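Local coordinates for protein 2,5-dihydroxypyridine 5,6-dioxygenase (PDB 7CUP) that catalyses the iron-dependent, dioxygenolytic cleavage of the 2,5-dihydroxypyridine ring between carbons 5 and 6, giving N-formylmaleamate in aerobic nicotinate degradation, at residues R20-E23 with T24-V27; E246-R249 with D250-Y254. All coordinates share one frame; numbering follows the deposited sequence.

From the N terminus, the chain runs through helix 5-18 and reaches contact 1, a tight turn that closes the loop between that helix and strand 26-31. This strand lies in a parallel sheet, between strands 53-58 and 96-99. Much later comes contact 2, which closes no loop: it joins successive turns of helix 243-253, after strand 235-240 and before strand 263-269 of an antiparallel sheet that also holds strand 319-323. The two contacts follow in series and neither nest nor cross. The centres of contacts 1 and 2 are about 46 Å apart, on opposite sides of the chain's centre; contact 1 lies away from the iron site, whereas contact 2 approaches the iron ligand His318 through Tyr251.

Contact 1. Residues R20-E23 with T24-V27; sequences RVDE and TQSV
Asp22 forms an Asx turn through Thr24 N, laid over a type I beta turn from Asp22 to Gln25, and also takes a bond from the Thr24 hydroxyl. Asp22 OD1 accepts both: Thr24 OG1 donates to its syn lone pair at 2.6 Å, while Thr24 N reaches it at 2.8 Å on the anti side, 28° out of the carboxylate plane. Asp22 CG stands between its own backbone N and carbonyl carbon (chi1 60°), which swings the carboxylate over the turn. The beta turn is closed by Gln25 N, which bonds to Asp22 O at 2.9 Å from above the carbonyl plane. Gln25, bent at chi2 (-77°), folds back alongside the Asp22 carboxylate; its CG lies 3.5 Å from Arg20 O, its OE1 is taken by Arg118, and NE2 donates to Thr24 OG1, extending the polar chain. Just before, Arg20 ends helix 5-18 as the C-prime residue of a Schellman motif and salt-bridges Asp182. On the buried side Val21 crosses Val27 at about a right angle, next to strand 96-99. Here a single methyl, Val27 CG2, faces both branches of Val21, 3.9 Å from CG1 and 4.0 Å from CG2.

Contact 2. Residues E246-R249 with D250-Y254; sequences EYLR and DYMKY
Regular alpha-helical bonds tie Glu246-Arg249 to the next turn: Asp250 N, Tyr251 N, Met252 N and Lys253 N donate to the carbonyl oxygens of Glu246, Tyr247, Leu248 and Arg249, the Met252 N to Leu248 O bond being nearly straight at 3.0 Å. The side chains of Leu248 and Met252 lie side by side and point the same way, Leu248 CD1 resting 3.8 Å from Met252 SD. Met252 CG sits beside its backbone N (chi1 -63°), 3.3 Å from Leu248 O, and the chain then runs out to SD alongside the leucine. Both side chains are buried against Ile239 of strand 235-240 and Leu319 of strand 319-323. With an alanine at Met252, Leu248 CD1 is likely to lose its sulfur neighbour and a gap to open against Ile239 and Leu319. On another side of the helix, Arg249 curls back at chi3 (-58°), and one guanidinium face lies over Glu246 CA, which is 3.4 Å above the plane but offset toward its rim; NH1 bonds to Ile239 O. Lys253 also folds back: NZ makes a weak bond to Asp250 O at 3.2 Å and a long salt bridge to Asp250 OD2 at 3.6 Å. Tyr247 and Tyr251 each meet Phe219 edge-to-face; Tyr247 OH bonds to Thr277 O of the third subunit, where Arg324 also pairs with Glu246. The pattern is that of an amphipathic helix packed against strands 235-240 and 319-323 and bordering a subunit interface, and its buried side comes near the iron site: Tyr251 is about 7 Å, side chain to side chain, from the iron ligand His318.

Contact 1. Residues R20-E23 with T24-V27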
# COMPACT_ATOMS: atom_id res chain seq x y z
N ARG A 20 6.03 13.00 30.87
CA ARG A 20 5.63 12.24 32.09
C ARG A 20 4.75 11.05 31.72
O ARG A 20 3.88 10.63 32.52
CB ARG A 20 5.03 13.18 33.14
CG ARG A 20 6.10 14.05 33.79
CD ARG A 20 5.75 14.76 35.10
NE ARG A 20 6.10 16.18 34.97
CZ ARG A 20 7.34 16.69 34.94
NH1 ARG A 20 8.40 15.91 35.05
NH2 ARG A 20 7.51 18.00 34.81
N VAL A 21 4.99 10.45 30.56
CA VAL A 21 4.32 9.16 30.21
C VAL A 21 5.10 8.04 30.88
O VAL A 21 6.32 8.01 30.75
CB VAL A 21 4.25 8.95 28.70
CG1 VAL A 21 3.78 7.57 28.36
CG2 VAL A 21 3.41 10.03 28.05
N ASP A 22 4.40 7.14 31.56
CA ASP A 22 4.99 5.92 32.17
C ASP A 22 3.86 4.90 32.28
O ASP A 22 2.77 5.15 31.73
CB ASP A 22 5.65 6.22 33.53
CG ASP A 22 4.69 6.81 34.55
OD1 ASP A 22 3.48 6.49 34.50
OD2 ASP A 22 5.15 7.64 35.36
N GLU A 23 4.10 3.82 33.00
CA GLU A 23 3.17 2.68 33.11
C GLU A 23 1.88 3.12 33.79
O GLU A 23 0.95 2.35 33.73
CB GLU A 23 3.83 1.50 33.84
CG GLU A 23 3.96 1.69 35.34
CD GLU A 23 5.04 2.65 35.81
OE1 GLU A 23 5.97 2.95 35.02
OE2 GLU A 23 4.95 3.11 36.97
N THR A 24 1.78 4.28 34.43
CA THR A 24 0.49 4.66 35.08
C THR A 24 -0.41 5.34 34.03
O THR A 24 -1.60 5.63 34.31
CB THR A 24 0.76 5.52 36.31
OG1 THR A 24 1.27 6.79 35.87
CG2 THR A 24 1.79 4.89 37.21
N GLN A 25 0.13 5.62 32.85
CA GLN A 25 -0.50 6.62 31.97
C GLN A 25 -1.17 5.94 30.77
O GLN A 25 -0.73 4.87 30.32
CB GLN A 25 0.53 7.64 31.54
CG GLN A 25 1.20 8.39 32.68
CD GLN A 25 0.29 9.45 33.22
OE1 GLN A 25 0.12 10.52 32.62
NE2 GLN A 25 -0.31 9.14 34.36
N SER A 26 -2.19 6.60 30.23
CA SER A 26 -2.86 6.23 28.97
C SER A 26 -2.59 7.30 27.92
O SER A 26 -2.71 8.52 28.20
CB SER A 26 -4.31 6.01 29.19
OG SER A 26 -4.47 4.80 29.92
N VAL A 27 -2.18 6.86 26.74
CA VAL A 27 -1.89 7.75 25.59
C VAL A 27 -2.89 7.45 24.48
O VAL A 27 -3.02 6.26 24.08
CB VAL A 27 -0.45 7.55 25.10
CG1 VAL A 27 -0.18 8.39 23.86
CG2 VAL A 27 0.57 7.83 26.20

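Contact 2. Residues E246-R249 with D250-Y254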
# COMPACT_ATOMS: atom_id res chain seq x y z
N GLU A 246 -0.11 44.58 -1.76
CA GLU A 246 -1.35 44.36 -2.54
C GLU A 246 -1.83 42.91 -2.34
O GLU A 246 -3.04 42.68 -2.22
CB GLU A 246 -1.09 44.59 -4.02
CG GLU A 246 -2.33 44.48 -4.86
CD GLU A 246 -1.99 44.65 -6.33
OE1 GLU A 246 -2.88 44.49 -7.15
OE2 GLU A 246 -0.82 44.93 -6.63
N TYR A 247 -0.90 41.95 -2.34
CA TYR A 247 -1.22 40.51 -2.15
C TYR A 247 -1.81 40.32 -0.76
O TYR A 247 -2.85 39.65 -0.64
CB TYR A 247 0.00 39.63 -2.40
CG TYR A 247 -0.25 38.14 -2.26
CD1 TYR A 247 -0.27 37.54 -1.01
CD2 TYR A 247 -0.43 37.33 -3.36
CE1 TYR A 247 -0.49 36.18 -0.86
CE2 TYR A 247 -0.60 35.96 -3.22
CZ TYR A 247 -0.65 35.38 -1.96
OH TYR A 247 -0.88 34.05 -1.79
N LEU A 248 -1.18 40.90 0.27
CA LEU A 248 -1.67 40.80 1.67
C LEU A 248 -3.06 41.43 1.73
O LEU A 248 -3.97 40.80 2.30
CB LEU A 248 -0.70 41.48 2.63
CG LEU A 248 -1.09 41.40 4.11
CD1 LEU A 248 -1.41 39.96 4.54
CD2 LEU A 248 -0.02 42.01 4.99
N ARG A 249 -3.25 42.62 1.15
CA ARG A 249 -4.56 43.32 1.25
C ARG A 249 -5.64 42.46 0.58
O ARG A 249 -6.73 42.34 1.12
CB ARG A 249 -4.55 44.71 0.61
CG ARG A 249 -3.92 45.82 1.43
CD ARG A 249 -4.18 47.18 0.74
NE ARG A 249 -3.66 47.26 -0.64
CZ ARG A 249 -2.43 47.64 -0.97
NH1 ARG A 249 -1.54 47.98 -0.06
NH2 ARG A 249 -2.10 47.69 -2.25
N ASP A 250 -5.35 41.89 -0.58
CA ASP A 250 -6.32 41.08 -1.34
C ASP A 250 -6.65 39.81 -0.55
O ASP A 250 -7.82 39.35 -0.60
CB ASP A 250 -5.77 40.78 -2.73
CG ASP A 250 -6.78 40.29 -3.74
OD1 ASP A 250 -7.28 41.10 -4.52
OD2 ASP A 250 -7.03 39.09 -3.75
N TYR A 251 -5.67 39.21 0.11
CA TYR A 251 -5.88 37.96 0.87
C TYR A 251 -6.84 38.25 2.02
O TYR A 251 -7.84 37.56 2.18
CB TYR A 251 -4.57 37.41 1.40
CG TYR A 251 -4.73 36.13 2.18
CD1 TYR A 251 -4.96 34.93 1.53
CD2 TYR A 251 -4.68 36.12 3.57
CE1 TYR A 251 -5.09 33.74 2.24
CE2 TYR A 251 -4.80 34.95 4.29
CZ TYR A 251 -5.01 33.75 3.62
OH TYR A 251 -5.18 32.59 4.32
N MET A 252 -6.49 39.26 2.82
CA MET A 252 -7.28 39.66 4.01
C MET A 252 -8.70 40.08 3.61
O MET A 252 -9.63 39.71 4.35
CB MET A 252 -6.55 40.76 4.77
CG MET A 252 -5.23 40.27 5.30
SD MET A 252 -4.40 41.33 6.46
CE MET A 252 -5.33 40.96 7.95
N LYS A 253 -8.92 40.77 2.48
CA LYS A 253 -10.28 41.24 2.15
C LYS A 253 -11.13 40.06 1.66
O LYS A 253 -12.36 40.14 1.75
CB LYS A 253 -10.27 42.43 1.17
CG LYS A 253 -9.82 42.16 -0.25
CD LYS A 253 -10.81 41.37 -1.14
CE LYS A 253 -10.15 40.71 -2.35
NZ LYS A 253 -10.42 39.25 -2.43
N TYR A 254 -10.50 38.96 1.22
CA TYR A 254 -11.17 37.74 0.74
C TYR A 254 -12.22 37.29 1.75
O TYR A 254 -13.30 36.80 1.37
CB TYR A 254 -10.15 36.62 0.53
CG TYR A 254 -10.71 35.25 0.29
CD1 TYR A 254 -11.42 34.95 -0.84
CD2 TYR A 254 -10.53 34.24 1.23
CE1 TYR A 254 -11.92 33.68 -1.07
CE2 TYR A 254 -11.00 32.96 1.01
CZ TYR A 254 -11.71 32.68 -0.14
OH TYR A 254 -12.17 31.41 -0.36